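Cytochrome P450 monooxygenase (Rhodococcus sp. ECU0066, PDB 6KBH) probably acts as a self-sufficient monooxygenase, joining a heme-containing P450 domain to an FMN- and [2Fe-2S]-binding reductase that supplies its electrons. Local coordinates at residues 157-162 against 184-189; 246-251 against 256-261; 596-599 against 604-607. All blocks are in the same frame, centred on the assembly; numbering follows the deposited sequence.

Interaction 1 of 3, residues 157-162 against 184-189; sequences RRLTRE and PLTVAL
Helices 153-164 and 183-192 come closest, within these segments, at Leu-159 and Val-187, whose CA atoms are 7.7 Å apart. One methyl group carries the contact: CD1 of Leu-159 reaches over to the second helix and settles between two consecutive residues, Thr-186 and Val-187. Leu-159 CG is anti to the carbonyl carbon (chi1 -69°), which extends the branch outward from its helix. Leu-159 CD1 comes within 3.6 Å of Val-187 CG1, an apolar methyl-to-methyl contact in which the two side chains slide past one another in opposite directions. The same Leu-159 CD1 lies 3.4 Å from Thr-186 OG1 and 3.9 Å from Thr-186 CB, the leucine passing the threonine at a slant. The hydroxyl has its polar partner in its own helix: OG1, set between the backbone N and the carbonyl carbon (chi1 53°), hydrogen-bonds to Val-183 O, which satisfies a buried polar atom. All three residues are buried. The pair probably corresponds to helices D and E of the P450 fold. Helix 396-413, the probable L helix, packs against both through Phe-406, Glu-402 and Glu-409; Arg-157 and Arg-161 form salt bridges to its Glu-408 and Glu-409, and Arg-203 of helix 199-204 touches Thr-186.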
ATOM      1  N   ARG A 157      -2.057  15.525  11.912  1.00 95.94           N
ATOM      2  CA  ARG A 157      -3.329  15.464  12.625  1.00 95.61           C
ATOM      3  C   ARG A 157      -3.632  16.789  13.315  1.00 98.39           C
ATOM      4  O   ARG A 157      -4.787  17.232  13.346  1.00 93.83           O
ATOM      5  CB  ARG A 157      -3.308  14.320  13.637  1.00 99.59           C
ATOM      6  CG  ARG A 157      -3.347  12.939  13.008  1.00 96.37           C
ATOM      7  CD  ARG A 157      -3.403  11.856  14.067  1.00101.10           C
ATOM      8  NE  ARG A 157      -3.535  10.530  13.477  1.00102.30           N
ATOM      9  CZ  ARG A 157      -4.694   9.992  13.114  1.00105.28           C
ATOM     10  NH1 ARG A 157      -5.822  10.671  13.277  1.00100.76           N
ATOM     11  NH2 ARG A 157      -4.724   8.778  12.583  1.00 98.01           N
ATOM     12  N   ARG A 158      -2.607  17.428  13.884  1.00106.46           N
ATOM     13  CA  ARG A 158      -2.781  18.757  14.464  1.00101.62           C
ATOM     14  C   ARG A 158      -3.227  19.760  13.407  1.00107.98           C
ATOM     15  O   ARG A 158      -4.207  20.489  13.598  1.00111.05           O
ATOM     16  CB  ARG A 158      -1.479  19.212  15.128  1.00 99.61           C
ATOM     17  CG  ARG A 158      -1.550  20.594  15.767  1.00105.61           C
ATOM     18  CD  ARG A 158      -0.219  20.997  16.394  1.00105.21           C
ATOM     19  NE  ARG A 158       0.794  21.336  15.395  1.00110.56           N
ATOM     20  CZ  ARG A 158       0.916  22.532  14.828  1.00108.70           C
ATOM     21  NH1 ARG A 158       0.086  23.513  15.158  1.00112.11           N
ATOM     22  NH2 ARG A 158       1.868  22.750  13.931  1.00102.63           N
ATOM     23  N   LEU A 159      -2.523  19.798  12.273  1.00104.18           N
ATOM     24  CA  LEU A 159      -2.820  20.794  11.247  1.00105.87           C
ATOM     25  C   LEU A 159      -4.153  20.515  10.561  1.00105.20           C
ATOM     26  O   LEU A 159      -4.875  21.451  10.199  1.00 98.95           O
ATOM     27  CB  LEU A 159      -1.689  20.841  10.222  1.00101.00           C
ATOM     28  CG  LEU A 159      -0.365  21.403  10.737  1.00103.95           C
ATOM     29  CD1 LEU A 159       0.736  21.201   9.713  1.00102.67           C
ATOM     30  CD2 LEU A 159      -0.514  22.876  11.083  1.00107.94           C
ATOM     31  N   THR A 160      -4.492  19.239  10.362  1.00103.60           N
ATOM     32  CA  THR A 160      -5.770  18.913   9.737  1.00104.02           C
ATOM     33  C   THR A 160      -6.941  19.411  10.576  1.00111.18           C
ATOM     34  O   THR A 160      -7.967  19.826  10.023  1.00110.19           O
ATOM     35  CB  THR A 160      -5.876  17.404   9.500  1.00 99.73           C
ATOM     36  OG1 THR A 160      -4.827  16.985   8.619  1.00100.10           O
ATOM     37  CG2 THR A 160      -7.213  17.045   8.870  1.00 89.36           C
ATOM     38  N   ARG A 161      -6.795  19.420  11.904  1.00112.15           N
ATOM     39  CA  ARG A 161      -7.893  19.848  12.762  1.00114.76           C
ATOM     40  C   ARG A 161      -7.894  21.350  13.016  1.00117.77           C
ATOM     41  O   ARG A 161      -8.967  21.967  13.046  1.00112.58           O
ATOM     42  CB  ARG A 161      -7.865  19.104  14.094  1.00112.62           C
ATOM     43  CG  ARG A 161      -8.569  19.863  15.209  1.00120.23           C
ATOM     44  CD  ARG A 161      -8.936  18.912  16.314  1.00121.84           C
ATOM     45  NE  ARG A 161      -9.308  17.619  15.739  1.00124.34           N
ATOM     46  CZ  ARG A 161      -9.220  16.462  16.377  1.00126.15           C
ATOM     47  NH1 ARG A 161      -8.771  16.433  17.623  1.00126.55           N
ATOM     48  NH2 ARG A 161      -9.568  15.326  15.782  1.00123.68           N
ATOM     49  N   GLU A 162      -6.711  21.950  13.189  1.00116.15           N
ATOM     50  CA  GLU A 162      -6.616  23.402  13.331  1.00111.41           C
ATOM     51  C   GLU A 162      -7.422  24.131  12.266  1.00117.28           C
ATOM     52  O   GLU A 162      -7.938  25.227  12.515  1.00127.19           O
ATOM     53  CB  GLU A 162      -5.155  23.845  13.260  1.00104.12           C
ATOM     54  CG  GLU A 162      -4.331  23.552  14.497  1.00108.31           C
ATOM     55  CD  GLU A 162      -2.979  24.239  14.459  1.00113.60           C
ATOM     56  OE1 GLU A 162      -2.691  24.927  13.456  1.00112.70           O
ATOM     57  OE2 GLU A 162      -2.204  24.089  15.427  1.00113.65           O
ATOM     58  N   PRO A 184      -1.733  20.667   2.907  1.00 95.62           N
ATOM     59  CA  PRO A 184      -0.550  20.002   2.327  1.00 92.58           C
ATOM     60  C   PRO A 184       0.665  20.899   2.207  1.00 86.68           C
ATOM     61  O   PRO A 184       1.797  20.401   2.221  1.00 91.20           O
ATOM     62  CB  PRO A 184      -1.053  19.533   0.953  1.00 86.43           C
ATOM     63  CG  PRO A 184      -2.513  19.373   1.136  1.00 83.83           C
ATOM     64  CD  PRO A 184      -2.915  20.492   2.048  1.00 87.81           C
ATOM     65  N   LEU A 185       0.467  22.211   2.097  1.00 91.11           N
ATOM     66  CA  LEU A 185       1.601  23.122   2.026  1.00 90.81           C
ATOM     67  C   LEU A 185       2.333  23.186   3.360  1.00 89.22           C
ATOM     68  O   LEU A 185       3.569  23.155   3.403  1.00 91.19           O
ATOM     69  CB  LEU A 185       1.124  24.508   1.594  1.00 84.27           C
ATOM     70  CG  LEU A 185       2.180  25.606   1.473  1.00 84.61           C
ATOM     71  CD1 LEU A 185       3.276  25.198   0.501  1.00 81.04           C
ATOM     72  CD2 LEU A 185       1.532  26.911   1.040  1.00 89.69           C
ATOM     73  N   THR A 186       1.584  23.268   4.466  1.00 89.40           N
ATOM     74  CA  THR A 186       2.210  23.401   5.779  1.00 96.46           C
ATOM     75  C   THR A 186       2.967  22.136   6.167  1.00 97.15           C
ATOM     76  O   THR A 186       4.110  22.209   6.633  1.00 95.95           O
ATOM     77  CB  THR A 186       1.164  23.744   6.845  1.00 99.24           C
ATOM     78  OG1 THR A 186       0.090  22.796   6.799  1.00102.60           O
ATOM     79  CG2 THR A 186       0.617  25.158   6.641  1.00 89.84           C
ATOM     80  N   VAL A 187       2.348  20.963   5.992  1.00 88.79           N
ATOM     81  CA  VAL A 187       3.033  19.739   6.400  1.00 94.47           C
ATOM     82  C   VAL A 187       4.256  19.500   5.527  1.00 90.45           C
ATOM     83  O   VAL A 187       5.251  18.926   5.987  1.00 86.36           O
ATOM     84  CB  VAL A 187       2.082  18.524   6.377  1.00 93.05           C
ATOM     85  CG1 VAL A 187       0.730  18.876   6.980  1.00 92.65           C
ATOM     86  CG2 VAL A 187       1.942  17.972   4.985  1.00 88.49           C
ATOM     87  N   ALA A 188       4.217  19.941   4.266  1.00 85.72           N
ATOM     88  CA  ALA A 188       5.414  19.862   3.443  1.00 85.91           C
ATOM     89  C   ALA A 188       6.528  20.698   4.051  1.00 87.70           C
ATOM     90  O   ALA A 188       7.672  20.243   4.153  1.00 89.99           O
ATOM     91  CB  ALA A 188       5.115  20.312   2.014  1.00 83.85           C
ATOM     92  N   LEU A 189       6.203  21.908   4.509  1.00 92.21           N
ATOM     93  CA  LEU A 189       7.200  22.714   5.204  1.00 89.32           C
ATOM     94  C   LEU A 189       7.699  21.999   6.455  1.00 90.29           C
ATOM     95  O   LEU A 189       8.905  21.978   6.726  1.00 95.74           O
ATOM     96  CB  LEU A 189       6.617  24.085   5.543  1.00 88.56           C
ATOM     97  CG  LEU A 189       6.365  24.930   4.294  1.00 78.99           C
ATOM     98  CD1 LEU A 189       5.517  26.136   4.624  1.00 85.23           C
ATOM     99  CD2 LEU A 189       7.679  25.352   3.656  1.00 72.45           C
TER

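Interaction 2 of 3, residues 246-251 against 256-261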
ATOM      1  N   ASP A 246      22.447  23.600  12.235  1.00118.39           N
ATOM      2  CA  ASP A 246      21.712  22.657  13.086  1.00118.99           C
ATOM      3  C   ASP A 246      21.327  21.487  12.183  1.00112.11           C
ATOM      4  O   ASP A 246      20.152  21.337  11.815  1.00110.78           O
ATOM      5  CB  ASP A 246      20.478  23.294  13.731  1.00113.76           C
ATOM      6  CG  ASP A 246      19.692  22.317  14.660  1.00122.32           C
ATOM      7  OD1 ASP A 246      20.026  21.107  14.763  1.00122.61           O
ATOM      8  OD2 ASP A 246      18.750  22.804  15.331  1.00121.54           O
ATOM      9  N   PRO A 247      22.312  20.691  11.733  1.00108.55           N
ATOM     10  CA  PRO A 247      21.970  19.570  10.844  1.00113.36           C
ATOM     11  C   PRO A 247      21.245  18.445  11.557  1.00115.83           C
ATOM     12  O   PRO A 247      20.371  17.810  10.956  1.00115.90           O
ATOM     13  CB  PRO A 247      23.334  19.112  10.297  1.00112.31           C
ATOM     14  CG  PRO A 247      24.314  19.497  11.324  1.00116.42           C
ATOM     15  CD  PRO A 247      23.773  20.768  11.973  1.00112.78           C
ATOM     16  N   ASP A 248      21.545  18.208  12.835  1.00115.81           N
ATOM     17  CA  ASP A 248      20.996  17.063  13.556  1.00113.22           C
ATOM     18  C   ASP A 248      19.669  17.445  14.218  1.00115.67           C
ATOM     19  O   ASP A 248      19.534  17.543  15.440  1.00117.94           O
ATOM     20  CB  ASP A 248      22.011  16.532  14.556  1.00116.03           C
ATOM     21  CG  ASP A 248      23.313  16.114  13.891  1.00117.49           C
ATOM     22  OD1 ASP A 248      23.369  16.115  12.642  1.00119.53           O
ATOM     23  OD2 ASP A 248      24.277  15.778  14.608  1.00121.57           O
ATOM     24  N   GLY A 249      18.673  17.653  13.359  1.00112.56           N
ATOM     25  CA  GLY A 249      17.298  17.884  13.747  1.00110.73           C
ATOM     26  C   GLY A 249      16.383  17.266  12.711  1.00113.26           C
ATOM     27  O   GLY A 249      16.836  16.741  11.692  1.00110.38           O
ATOM     28  N   HIS A 250      15.082  17.341  12.971  1.00108.61           N
ATOM     29  CA  HIS A 250      14.110  16.651  12.136  1.00107.77           C
ATOM     30  C   HIS A 250      13.794  17.444  10.872  1.00113.74           C
ATOM     31  O   HIS A 250      13.822  18.680  10.856  1.00106.32           O
ATOM     32  CB  HIS A 250      12.829  16.383  12.925  1.00105.68           C
ATOM     33  CG  HIS A 250      13.007  15.396  14.037  1.00119.78           C
ATOM     34  ND1 HIS A 250      12.078  15.228  15.040  1.00119.17           N
ATOM     35  CD2 HIS A 250      14.009  14.525  14.303  1.00117.03           C
ATOM     36  CE1 HIS A 250      12.498  14.294  15.876  1.00115.37           C
ATOM     37  NE2 HIS A 250      13.669  13.853  15.451  1.00117.10           N
ATOM     38  N   GLY A 251      13.490  16.712   9.802  1.00100.54           N
ATOM     39  CA  GLY A 251      13.177  17.320   8.525  1.00 93.57           C
ATOM     40  C   GLY A 251      13.994  16.754   7.383  1.00 93.64           C
ATOM     41  O   GLY A 251      15.068  16.181   7.600  1.00 89.69           O
ATOM     42  N   GLY A 256      19.237  16.269   4.618  1.00 90.75           N
ATOM     43  CA  GLY A 256      20.043  16.516   3.437  1.00 91.01           C
ATOM     44  C   GLY A 256      21.401  17.113   3.752  1.00 95.28           C
ATOM     45  O   GLY A 256      22.358  16.917   2.998  1.00 94.47           O
ATOM     46  N   ILE A 257      21.508  17.854   4.857  1.00 98.80           N
ATOM     47  CA  ILE A 257      22.779  18.485   5.196  1.00 97.91           C
ATOM     48  C   ILE A 257      23.797  17.441   5.638  1.00 99.28           C
ATOM     49  O   ILE A 257      24.984  17.536   5.309  1.00 97.39           O
ATOM     50  CB  ILE A 257      22.573  19.563   6.273  1.00101.22           C
ATOM     51  CG1 ILE A 257      21.504  20.561   5.828  1.00102.58           C
ATOM     52  CG2 ILE A 257      23.879  20.284   6.555  1.00106.33           C
ATOM     53  CD1 ILE A 257      21.007  21.448   6.941  1.00110.04           C
ATOM     54  N   ARG A 258      23.351  16.425   6.384  1.00 91.09           N
ATOM     55  CA  ARG A 258      24.282  15.416   6.876  1.00 91.26           C
ATOM     56  C   ARG A 258      24.826  14.550   5.750  1.00100.83           C
ATOM     57  O   ARG A 258      25.980  14.113   5.814  1.00102.12           O
ATOM     58  CB  ARG A 258      23.605  14.551   7.936  1.00 98.80           C
ATOM     59  CG  ARG A 258      22.638  15.329   8.793  1.00104.98           C
ATOM     60  CD  ARG A 258      22.063  14.497   9.920  1.00 92.28           C
ATOM     61  NE  ARG A 258      21.026  15.251  10.613  1.00106.12           N
ATOM     62  CZ  ARG A 258      19.735  14.943  10.582  1.00103.91           C
ATOM     63  NH1 ARG A 258      19.324  13.883   9.904  1.00107.32           N
ATOM     64  NH2 ARG A 258      18.855  15.695  11.229  1.00107.98           N
ATOM     65  N   VAL A 259      24.020  14.291   4.718  1.00 96.52           N
ATOM     66  CA  VAL A 259      24.526  13.523   3.588  1.00 91.90           C
ATOM     67  C   VAL A 259      25.531  14.348   2.795  1.00101.15           C
ATOM     68  O   VAL A 259      26.420  13.792   2.137  1.00 94.11           O
ATOM     69  CB  VAL A 259      23.367  13.018   2.705  1.00 93.40           C
ATOM     70  CG1 VAL A 259      22.239  12.472   3.567  1.00 91.13           C
ATOM     71  CG2 VAL A 259      22.854  14.116   1.796  1.00103.83           C
ATOM     72  N   GLN A 260      25.424  15.680   2.855  1.00106.21           N
ATOM     73  CA  GLN A 260      26.420  16.533   2.216  1.00100.68           C
ATOM     74  C   GLN A 260      27.789  16.341   2.853  1.00 99.73           C
ATOM     75  O   GLN A 260      28.800  16.219   2.155  1.00 99.30           O
ATOM     76  CB  GLN A 260      25.994  18.000   2.292  1.00 94.57           C
ATOM     77  CG  GLN A 260      26.852  18.922   1.444  1.00 91.86           C
ATOM     78  CD  GLN A 260      26.458  20.378   1.572  1.00 96.98           C
ATOM     79  OE1 GLN A 260      25.674  20.749   2.445  1.00 97.83           O
ATOM     80  NE2 GLN A 260      27.002  21.215   0.697  1.00 95.40           N
ATOM     81  N   GLN A 261      27.845  16.307   4.184  1.00103.38           N
ATOM     82  CA  GLN A 261      29.128  16.061   4.832  1.00106.64           C
ATOM     83  C   GLN A 261      29.586  14.622   4.632  1.00 99.75           C
ATOM     84  O   GLN A 261      30.794  14.356   4.608  1.00 98.37           O
ATOM     85  CB  GLN A 261      29.052  16.408   6.320  1.00 97.20           C
ATOM     86  CG  GLN A 261      28.814  17.893   6.644  1.00100.04           C
ATOM     87  CD  GLN A 261      29.573  18.881   5.748  1.00113.83           C
ATOM     88  OE1 GLN A 261      30.633  18.577   5.196  1.00114.66           O
ATOM     89  NE2 GLN A 261      29.024  20.084   5.620  1.00105.63           N
TER
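An inverse gamma turn centred on Asp-248, in the loop that leads into helix 252-262, meets Arg-258 from the second turn of that helix. The turn folds Gly-249 N back to within 2.9 Å of Pro-247 O, a weak bond, and directs the same carbonyl oxygen at the arginine. Pro-247 O lies at the edge of the guanidinium, near its plane, and receives a weak hydrogen bond from Arg-258 NE at 2.7 Å; a second from NH2 is doubtful, because the position of NH2 is uncertain. NE also serves the turn's central side chain: Asp-248 OD1 is 3.2 Å from Arg-258 NE, in a salt bridge whose bent hydrogen bond (124° at the hydrogen) is weak. The two side chains pass at a slant, and the carboxylate plane stands 61° from the guanidinium; the salt bridge runs through one oxygen, OD1, and one nitrogen, NE. Arg-258 gets there by leaving its helix with CG anti to the carbonyl carbon (chi1 -35°) and running extended from CG to NE, its CD 3.4 Å from Asp-248 OD1. Beside these polar contacts, Pro-247 CB rests 4.0 Å from Ile-257 CG2, where the partly exposed proline meets a buried branched side chain. At its end the loop reaches Gly-251, the N-cap residue of helix 252-262. The loop probably matches the G-H connection of P450 enzymes, linking helix 219-242 to helix 252-262 on the protein surface. His-250 meets the ring of His-151 edge-to-face, while Val-259 and Gln-260 pack on Val-267, just before helix 269-281.

Interaction 3 of 3, residues 596-599 against 604-607; sequences DQVK and DYEI
Tyr-605 of strand 605-611 lays its side chain along helix 588-601 and meets Val-598 and Lys-599 in turn. Its CB is 3.9 Å from Val-598 CG1. With CG set between the backbone N and the carbonyl carbon (chi1 62°), the ring runs beside the helix: Tyr-605 CG lies 4.0 Å and CD1 3.5 Å from Val-598 CG1, the methyl approaching the ring obliquely. Farther out, Tyr-605 CE1 passes 4.1 Å from Lys-599 CA, and the tyrosine OH ends 3.7 Å from Lys-599 CB. The lysine offers just its aliphatic base here; its chain leads away, extended beyond CG, to a salt bridge between NZ and Asp-626. His-627 meets the tyrosine ring with the planes at about 80°. Cutting Tyr-605 back to an alanine would keep the CB contact but is likely to strip the ring from the Val-598 methyl and the base of Lys-599, opening a gap between helix and strand. Within the beta-alpha-beta unit of strand 578-584, helix 588-601 and strand 605-611, this contact thus relies on apolar packing, while the charges of Asp-596 and Lys-599 are paired beyond it, with Arg-622 and Asp-626.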
ATOM      1  N   ASP A 596     -13.311 -33.547  11.633  1.00108.02           N
ATOM      2  CA  ASP A 596     -14.693 -33.476  11.170  1.00112.56           C
ATOM      3  C   ASP A 596     -14.800 -33.748   9.674  1.00119.26           C
ATOM      4  O   ASP A 596     -15.724 -34.450   9.239  1.00118.09           O
ATOM      5  CB  ASP A 596     -15.295 -32.117  11.521  1.00116.42           C
ATOM      6  CG  ASP A 596     -15.590 -31.977  13.003  1.00107.62           C
ATOM      7  OD1 ASP A 596     -15.605 -33.008  13.706  1.00112.77           O
ATOM      8  OD2 ASP A 596     -15.820 -30.839  13.460  1.00109.82           O
ATOM      9  N   GLN A 597     -13.881 -33.196   8.868  1.00117.59           N
ATOM     10  CA  GLN A 597     -13.865 -33.518   7.440  1.00117.23           C
ATOM     11  C   GLN A 597     -13.836 -35.025   7.220  1.00119.43           C
ATOM     12  O   GLN A 597     -14.570 -35.556   6.380  1.00119.15           O
ATOM     13  CB  GLN A 597     -12.662 -32.881   6.734  1.00109.56           C
ATOM     14  CG  GLN A 597     -12.473 -31.390   6.906  1.00119.56           C
ATOM     15  CD  GLN A 597     -12.194 -30.689   5.578  1.00111.26           C
ATOM     16  OE1 GLN A 597     -13.109 -30.430   4.798  1.00103.55           O
ATOM     17  NE2 GLN A 597     -10.923 -30.440   5.293  1.00115.28           N
ATOM     18  N   VAL A 598     -12.999 -35.729   7.983  1.00116.85           N
ATOM     19  CA  VAL A 598     -12.794 -37.152   7.749  1.00113.38           C
ATOM     20  C   VAL A 598     -13.994 -37.967   8.212  1.00120.86           C
ATOM     21  O   VAL A 598     -14.298 -39.011   7.628  1.00118.81           O
ATOM     22  CB  VAL A 598     -11.498 -37.617   8.430  1.00119.04           C
ATOM     23  CG1 VAL A 598     -11.281 -39.101   8.210  1.00123.29           C
ATOM     24  CG2 VAL A 598     -10.313 -36.826   7.900  1.00109.53           C
ATOM     25  N   LYS A 599     -14.697 -37.524   9.254  1.00120.95           N
ATOM     26  CA  LYS A 599     -15.918 -38.229   9.631  1.00120.31           C
ATOM     27  C   LYS A 599     -16.990 -38.068   8.563  1.00121.96           C
ATOM     28  O   LYS A 599     -17.819 -38.967   8.383  1.00122.19           O
ATOM     29  CB  LYS A 599     -16.412 -37.756  11.001  1.00112.50           C
ATOM     30  CG  LYS A 599     -17.489 -36.678  11.015  1.00114.13           C
ATOM     31  CD  LYS A 599     -18.332 -36.842  12.275  1.00113.81           C
ATOM     32  CE  LYS A 599     -19.375 -35.753  12.437  1.00111.68           C
ATOM     33  NZ  LYS A 599     -20.213 -36.026  13.635  1.00111.77           N
ATOM     34  N   ASP A 604     -11.206 -43.863   8.020  1.00129.11           N
ATOM     35  CA  ASP A 604     -10.625 -44.226   9.300  1.00130.79           C
ATOM     36  C   ASP A 604      -9.665 -43.191   9.810  1.00126.14           C
ATOM     37  O   ASP A 604      -8.784 -42.811   9.140  1.00128.07           O
ATOM     38  CB  ASP A 604     -10.030 -45.658   9.179  1.00131.70           C
ATOM     39  CG  ASP A 604      -9.030 -46.027  10.279  1.00132.40           C
ATOM     40  OD1 ASP A 604      -8.914 -45.315  11.260  1.00135.87           O
ATOM     41  OD2 ASP A 604      -8.329 -47.034  10.151  1.00137.83           O
ATOM     42  N   TYR A 605      -9.826 -42.779  11.043  1.00122.31           N
ATOM     43  CA  TYR A 605      -8.923 -41.798  11.621  1.00122.90           C
ATOM     44  C   TYR A 605      -8.762 -42.074  13.110  1.00125.56           C
ATOM     45  O   TYR A 605      -9.621 -42.691  13.746  1.00124.42           O
ATOM     46  CB  TYR A 605      -9.417 -40.364  11.379  1.00123.30           C
ATOM     47  CG  TYR A 605     -10.752 -40.046  12.014  1.00122.53           C
ATOM     48  CD1 TYR A 605     -11.936 -40.448  11.415  1.00120.77           C
ATOM     49  CD2 TYR A 605     -10.828 -39.334  13.204  1.00118.06           C
ATOM     50  CE1 TYR A 605     -13.158 -40.160  11.982  1.00120.07           C
ATOM     51  CE2 TYR A 605     -12.050 -39.039  13.782  1.00118.30           C
ATOM     52  CZ  TYR A 605     -13.211 -39.456  13.164  1.00123.53           C
ATOM     53  OH  TYR A 605     -14.434 -39.172  13.727  1.00124.70           O
ATOM     54  N   GLU A 606      -7.640 -41.607  13.658  1.00125.92           N
ATOM     55  CA  GLU A 606      -7.306 -41.813  15.062  1.00123.58           C
ATOM     56  C   GLU A 606      -6.733 -40.515  15.610  1.00122.87           C
ATOM     57  O   GLU A 606      -5.761 -39.993  15.063  1.00123.57           O
ATOM     58  CB  GLU A 606      -6.294 -42.956  15.217  1.00116.08           C
ATOM     59  CG  GLU A 606      -6.368 -43.675  16.551  1.00128.48           C
ATOM     60  CD  GLU A 606      -5.456 -44.886  16.617  1.00132.25           C
ATOM     61  OE1 GLU A 606      -4.414 -44.885  15.926  1.00132.45           O
ATOM     62  OE2 GLU A 606      -5.781 -45.837  17.361  1.00126.36           O
ATOM     63  N   ILE A 607      -7.318 -39.984  16.681  1.00120.55           N
ATOM     64  CA  ILE A 607      -6.913 -38.676  17.187  1.00117.93           C
ATOM     65  C   ILE A 607      -6.432 -38.817  18.625  1.00116.95           C
ATOM     66  O   ILE A 607      -7.081 -39.472  19.450  1.00117.29           O
ATOM     67  CB  ILE A 607      -8.041 -37.634  17.058  1.00115.69           C
ATOM     68  CG1 ILE A 607      -9.104 -37.771  18.130  1.00117.47           C
ATOM     69  CG2 ILE A 607      -8.779 -37.822  15.775  1.00119.38           C
ATOM     70  CD1 ILE A 607     -10.158 -36.714  17.956  1.00119.09           C
TER

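Overall arrangement
Interactions 1 and 2 belong to the P450 part of the chain, their centres 22 Å apart and their nearest atoms about 7 Å apart, without touching. Interaction 1 is the buried one; the Val-187 side chain is about 7 Å from the heme, whose iron is bound by Cys-393. Interaction 2 sits at the surface. Interaction 3 belongs to the reductase part, across the centre of the chain, its centre 60 Å from that of interaction 1 and 65 Å from that of interaction 2. The three are local contacts that follow one another in series along the chain, away from the annotated heme, FMN and [2Fe-2S] binding sites.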